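Local structure of T9SS C-terminal target domain-containing protein (Bacteroides cellulosilyticus, 5JVK) at residues E422-L425 with K430-A433; T441-W446 with A459-D464. The protein is a family 39 glycoside hydrolase with an (α/β)8 barrel and flanking β domains, and probably hydrolyses O-glycosidic bonds. One frame throughout, in Å; residues are numbered along the deposited sequence.

Contact 1 (E422-L425 with K430-A433); sequences ETLL and KVLA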
loop_
_atom_site.group_PDB
_atom_site.type_symbol
_atom_site.label_atom_id
_atom_site.label_comp_id
_atom_site.label_asym_id
_atom_site.label_seq_id
_atom_site.Cartn_x
_atom_site.Cartn_y
_atom_site.Cartn_z
ATOM N N GLU A 422 -23.705 -0.403 -3.348
ATOM C CA GLU A 422 -24.644 0.679 -3.051
ATOM C C GLU A 422 -24.069 1.713 -2.087
ATOM O O GLU A 422 -23.322 1.364 -1.169
ATOM C CB GLU A 422 -25.899 0.068 -2.425
ATOM C CG GLU A 422 -27.179 0.846 -2.641
ATOM C CD GLU A 422 -28.393 0.028 -2.241
ATOM O OE1 GLU A 422 -28.412 -0.496 -1.101
ATOM O OE2 GLU A 422 -29.323 -0.107 -3.069
ATOM N N THR A 423 -24.414 2.981 -2.308
ATOM C CA THR A 423 -24.179 4.036 -1.328
ATOM C C THR A 423 -25.452 4.193 -0.496
ATOM O O THR A 423 -26.459 4.700 -0.994
ATOM C CB THR A 423 -23.826 5.380 -1.997
ATOM O OG1 THR A 423 -22.692 5.214 -2.856
ATOM C CG2 THR A 423 -23.503 6.444 -0.952
ATOM N N LEU A 424 -25.412 3.735 0.756
ATOM C CA LEU A 424 -26.513 3.961 1.704
ATOM C C LEU A 424 -26.521 5.405 2.214
ATOM O O LEU A 424 -27.585 6.000 2.370
ATOM C CB LEU A 424 -26.453 2.991 2.891
ATOM C CG LEU A 424 -26.984 1.568 2.660
ATOM C CD1 LEU A 424 -26.090 0.781 1.713
ATOM C CD2 LEU A 424 -27.128 0.820 3.979
ATOM N N LEU A 425 -25.333 5.946 2.487
ATOM C CA LEU A 425 -25.170 7.323 2.961
ATOM C C LEU A 425 -23.859 7.897 2.431
ATOM O O LEU A 425 -22.867 7.177 2.319
ATOM C CB LEU A 425 -25.176 7.360 4.493
ATOM C CG LEU A 425 -25.062 8.718 5.197
ATOM C CD1 LEU A 425 -26.265 9.608 4.911
ATOM C CD2 LEU A 425 -24.895 8.506 6.695
ATOM N N LYS A 430 -20.255 8.290 5.752
ATOM C CA LYS A 430 -20.316 7.328 4.651
ATOM C C LYS A 430 -20.840 6.007 5.166
ATOM O O LYS A 430 -20.383 5.535 6.200
ATOM C CB LYS A 430 -18.923 7.086 4.055
ATOM C CG LYS A 430 -18.630 7.790 2.741
ATOM C CD LYS A 430 -18.184 9.222 2.945
ATOM C CE LYS A 430 -17.502 9.756 1.700
ATOM N NZ LYS A 430 -17.082 11.168 1.897
ATOM N N VAL A 431 -21.793 5.420 4.446
ATOM C CA VAL A 431 -22.198 4.025 4.643
ATOM C C VAL A 431 -22.270 3.383 3.258
ATOM O O VAL A 431 -23.100 3.773 2.436
ATOM C CB VAL A 431 -23.550 3.890 5.378
ATOM C CG1 VAL A 431 -23.879 2.419 5.625
ATOM C CG2 VAL A 431 -23.517 4.644 6.704
ATOM N N LEU A 432 -21.392 2.413 3.009
ATOM C CA LEU A 432 -21.201 1.833 1.680
ATOM C C LEU A 432 -21.363 0.322 1.751
ATOM O O LEU A 432 -20.928 -0.293 2.720
ATOM C CB LEU A 432 -19.798 2.160 1.163
ATOM C CG LEU A 432 -19.295 3.599 1.279
ATOM C CD1 LEU A 432 -17.817 3.665 0.929
ATOM C CD2 LEU A 432 -20.108 4.522 0.386
ATOM N N ALA A 433 -21.975 -0.262 0.721
ATOM C CA ALA A 433 -22.188 -1.712 0.634
ATOM C C ALA A 433 -21.306 -2.325 -0.453
ATOM O O ALA A 433 -21.192 -1.776 -1.549
ATOM C CB ALA A 433 -23.649 -2.009 0.347
#
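The peptide groups are the flat groups that set the geometry where L424 and L425 meet V431: V431 O takes L425 N (3.1 Å) in the carbonyl plane, on a lone pair, and L424 N more weakly, with an N-H angle of 129°. Two residues facing one makes this a classic beta bulge in the hairpin of strands 419-425 and 429-436. In return V431 N reaches L425 O at 3.0 Å, 39° above that carbonyl's plane. Ahead of the bulge on the first strand, E422 O takes A433 N nearly along the C=O axis at 2.8 Å, a much shorter bond than the weak return from E422 N to A433 O, 3.4 Å.

Turn to the faces of the sheet. T423 and L432 lie side by side on the one that meets the barrel, where T423 OG1 bonds R366 and L432 packs on T444 and W446. V431 shares the other face with L425, and both touch I455 of strand 453-458. The valine is spread between the two leucines. Its CG1, anti to the backbone N, rests on L424 CB at 3.8 Å, and CG2 rests on L425 CB at 3.9 Å. L424 swings its CD1 onto A433 CB, 4.0 Å away.

Contact 2 (T441-W446 with A459-D464); sequences TFYTAW and APTDVD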
loop_
_atom_site.group_PDB
_atom_site.type_symbol
_atom_site.label_atom_id
_atom_site.label_comp_id
_atom_site.label_asym_id
_atom_site.label_seq_id
_atom_site.Cartn_x
_atom_site.Cartn_y
_atom_site.Cartn_z
ATOM N N THR A 441 -22.248 -8.488 0.872
ATOM C CA THR A 441 -21.504 -9.311 1.840
ATOM C C THR A 441 -21.045 -8.537 3.083
ATOM O O THR A 441 -20.919 -9.129 4.155
ATOM C CB THR A 441 -20.276 -9.991 1.200
ATOM O OG1 THR A 441 -19.360 -9.000 0.717
ATOM C CG2 THR A 441 -20.705 -10.900 0.059
ATOM N N PHE A 442 -20.770 -7.239 2.937
ATOM C CA PHE A 442 -20.528 -6.370 4.091
ATOM C C PHE A 442 -20.837 -4.901 3.802
ATOM O O PHE A 442 -20.905 -4.484 2.640
ATOM C CB PHE A 442 -19.087 -6.528 4.607
ATOM C CG PHE A 442 -18.045 -5.815 3.780
ATOM C CD1 PHE A 442 -17.521 -6.401 2.635
ATOM C CD2 PHE A 442 -17.570 -4.564 4.162
ATOM C CE1 PHE A 442 -16.555 -5.749 1.880
ATOM C CE2 PHE A 442 -16.605 -3.909 3.408
ATOM C CZ PHE A 442 -16.097 -4.502 2.264
ATOM N N TYR A 443 -21.039 -4.141 4.879
ATOM C CA TYR A 443 -21.192 -2.687 4.827
ATOM C C TYR A 443 -20.031 -2.075 5.585
ATOM O O TYR A 443 -19.594 -2.639 6.584
ATOM C CB TYR A 443 -22.503 -2.237 5.480
ATOM C CG TYR A 443 -23.728 -2.946 4.959
ATOM C CD1 TYR A 443 -24.091 -4.201 5.451
ATOM C CD2 TYR A 443 -24.528 -2.369 3.973
ATOM C CE1 TYR A 443 -25.210 -4.863 4.970
ATOM C CE2 TYR A 443 -25.653 -3.022 3.489
ATOM C CZ TYR A 443 -25.987 -4.271 3.986
ATOM O OH TYR A 443 -27.097 -4.932 3.513
ATOM N N THR A 444 -19.531 -0.932 5.118
ATOM C CA THR A 444 -18.522 -0.170 5.859
ATOM C C THR A 444 -19.084 1.196 6.207
ATOM O O THR A 444 -19.883 1.743 5.452
ATOM C CB THR A 444 -17.185 -0.022 5.100
ATOM O OG1 THR A 444 -16.231 0.628 5.950
ATOM C CG2 THR A 444 -17.336 0.780 3.806
ATOM N N ALA A 445 -18.662 1.741 7.345
ATOM C CA ALA A 445 -19.160 3.033 7.804
ATOM C C ALA A 445 -18.084 3.827 8.530
ATOM O O ALA A 445 -17.347 3.281 9.348
ATOM C CB ALA A 445 -20.373 2.845 8.702
ATOM N N TRP A 446 -18.000 5.115 8.210
ATOM C CA TRP A 446 -17.086 6.033 8.877
ATOM C C TRP A 446 -17.603 7.463 8.782
ATOM O O TRP A 446 -18.522 7.752 8.012
ATOM C CB TRP A 446 -15.668 5.925 8.286
ATOM C CG TRP A 446 -15.464 6.521 6.908
ATOM C CD1 TRP A 446 -15.186 7.822 6.611
ATOM C CD2 TRP A 446 -15.482 5.822 5.658
ATOM N NE1 TRP A 446 -15.046 7.983 5.257
ATOM C CE2 TRP A 446 -15.227 6.772 4.646
ATOM C CE3 TRP A 446 -15.702 4.486 5.293
ATOM C CZ2 TRP A 446 -15.178 6.430 3.290
ATOM C CZ3 TRP A 446 -15.651 4.146 3.941
ATOM C CH2 TRP A 446 -15.393 5.117 2.957
ATOM N N ALA A 459 -31.707 -1.267 9.684
ATOM C CA ALA A 459 -31.098 -2.591 9.522
ATOM C C ALA A 459 -31.355 -3.158 8.118
ATOM O O ALA A 459 -32.476 -3.591 7.828
ATOM C CB ALA A 459 -31.628 -3.548 10.584
ATOM N N PRO A 460 -30.322 -3.153 7.242
ATOM C CA PRO A 460 -30.531 -3.555 5.845
ATOM C C PRO A 460 -30.718 -5.072 5.670
ATOM O O PRO A 460 -31.507 -5.497 4.823
ATOM C CB PRO A 460 -29.266 -3.051 5.148
ATOM C CG PRO A 460 -28.215 -3.059 6.201
ATOM C CD PRO A 460 -28.897 -2.883 7.528
ATOM N N THR A 461 -29.982 -5.858 6.455
ATOM C CA THR A 461 -30.203 -7.293 6.614
ATOM C C THR A 461 -30.799 -7.485 8.014
ATOM O O THR A 461 -30.807 -6.545 8.820
ATOM C CB THR A 461 -28.867 -8.069 6.491
ATOM O OG1 THR A 461 -28.048 -7.475 5.471
ATOM C CG2 THR A 461 -29.097 -9.543 6.153
ATOM N N ASP A 462 -31.307 -8.683 8.305
ATOM C CA ASP A 462 -31.767 -9.016 9.664
ATOM C C ASP A 462 -30.618 -8.937 10.672
ATOM O O ASP A 462 -29.455 -9.160 10.329
ATOM C CB ASP A 462 -32.403 -10.412 9.717
ATOM C CG ASP A 462 -33.686 -10.514 8.902
ATOM O OD1 ASP A 462 -34.417 -9.505 8.774
ATOM O OD2 ASP A 462 -33.965 -11.617 8.388
ATOM N N VAL A 463 -30.966 -8.633 11.918
ATOM C CA VAL A 463 -29.982 -8.333 12.963
ATOM C C VAL A 463 -29.163 -9.571 13.366
ATOM O O VAL A 463 -27.958 -9.469 13.607
ATOM C CB VAL A 463 -30.667 -7.683 14.191
ATOM C CG1 VAL A 463 -29.692 -7.511 15.350
ATOM C CG2 VAL A 463 -31.269 -6.336 13.802
ATOM N N ASP A 464 -29.819 -10.728 13.427
ATOM C CA ASP A 464 -29.138 -12.005 13.698
ATOM C C ASP A 464 -28.175 -12.470 12.590
ATOM O O ASP A 464 -27.349 -13.348 12.836
ATOM C CB ASP A 464 -30.157 -13.115 14.019
ATOM C CG ASP A 464 -31.063 -13.463 12.837
ATOM O OD1 ASP A 464 -31.345 -12.578 11.997
ATOM O OD2 ASP A 464 -31.508 -14.628 12.763
#
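Y443 reaches out from strand 439-447 to meet P460 and T461 in the loop that leads from strand 453-458 to strand 466-469, and a CH-pi contact with the proline carries most of the touch. Strand 439-447 is an inner strand of the antiparallel sheet beside the barrel. The residues flanking Y443 turn their side chains to the opposite face, T444 packing on L362 of helix 350-366, while the tyrosine points from the other face to this loop.

Its first torsion (chi1 -52°) sets CG beside the backbone N and anti to the carbonyl carbon, which sends the ring out toward the loop, with A433 and L496 of the neighbouring strands packed against the side chain. P460 lies over one ring face, its CG 3.8 Å from the centroid of the Y443 ring and 29° off the normal. It sits toward the hydroxyl end, since P460 CG is 3.4 Å from Y443 CZ. P460 CB comes to 3.3 Å from Y443 OH.

T461 comes in at the ring's edge instead, near its plane. With chi1 at -38° its hydroxyl lies beside its own backbone N, anti to the carbonyl carbon, and faces the phenol, while the T461 side chain also touches V498. The polar link is long and weak: Y443 OH lies 3.3 Å from T461 OG1.

Both contacts belong to one antiparallel sheet beside the barrel, and strands 429-436 and 439-447 join them as neighbours: L432 O meets T444 N, and K430 N meets W446 O. Contact 1 holds the hairpin at one edge of the sheet by backbone hydrogen bonds, with leucines and a valine filling in. Contact 2 ties a sheet strand to a surface loop by side chains alone, a ring under a proline and a weak hydroxyl pair. Each is partly buried, drawing its buried residues from the sheet strands. On the barrel side the two meet again, where L432 CD1 packs on W446 CH2 and D297 OD1 forms a salt bridge with K430 NZ and accepts a hydrogen bond from W446 NE1.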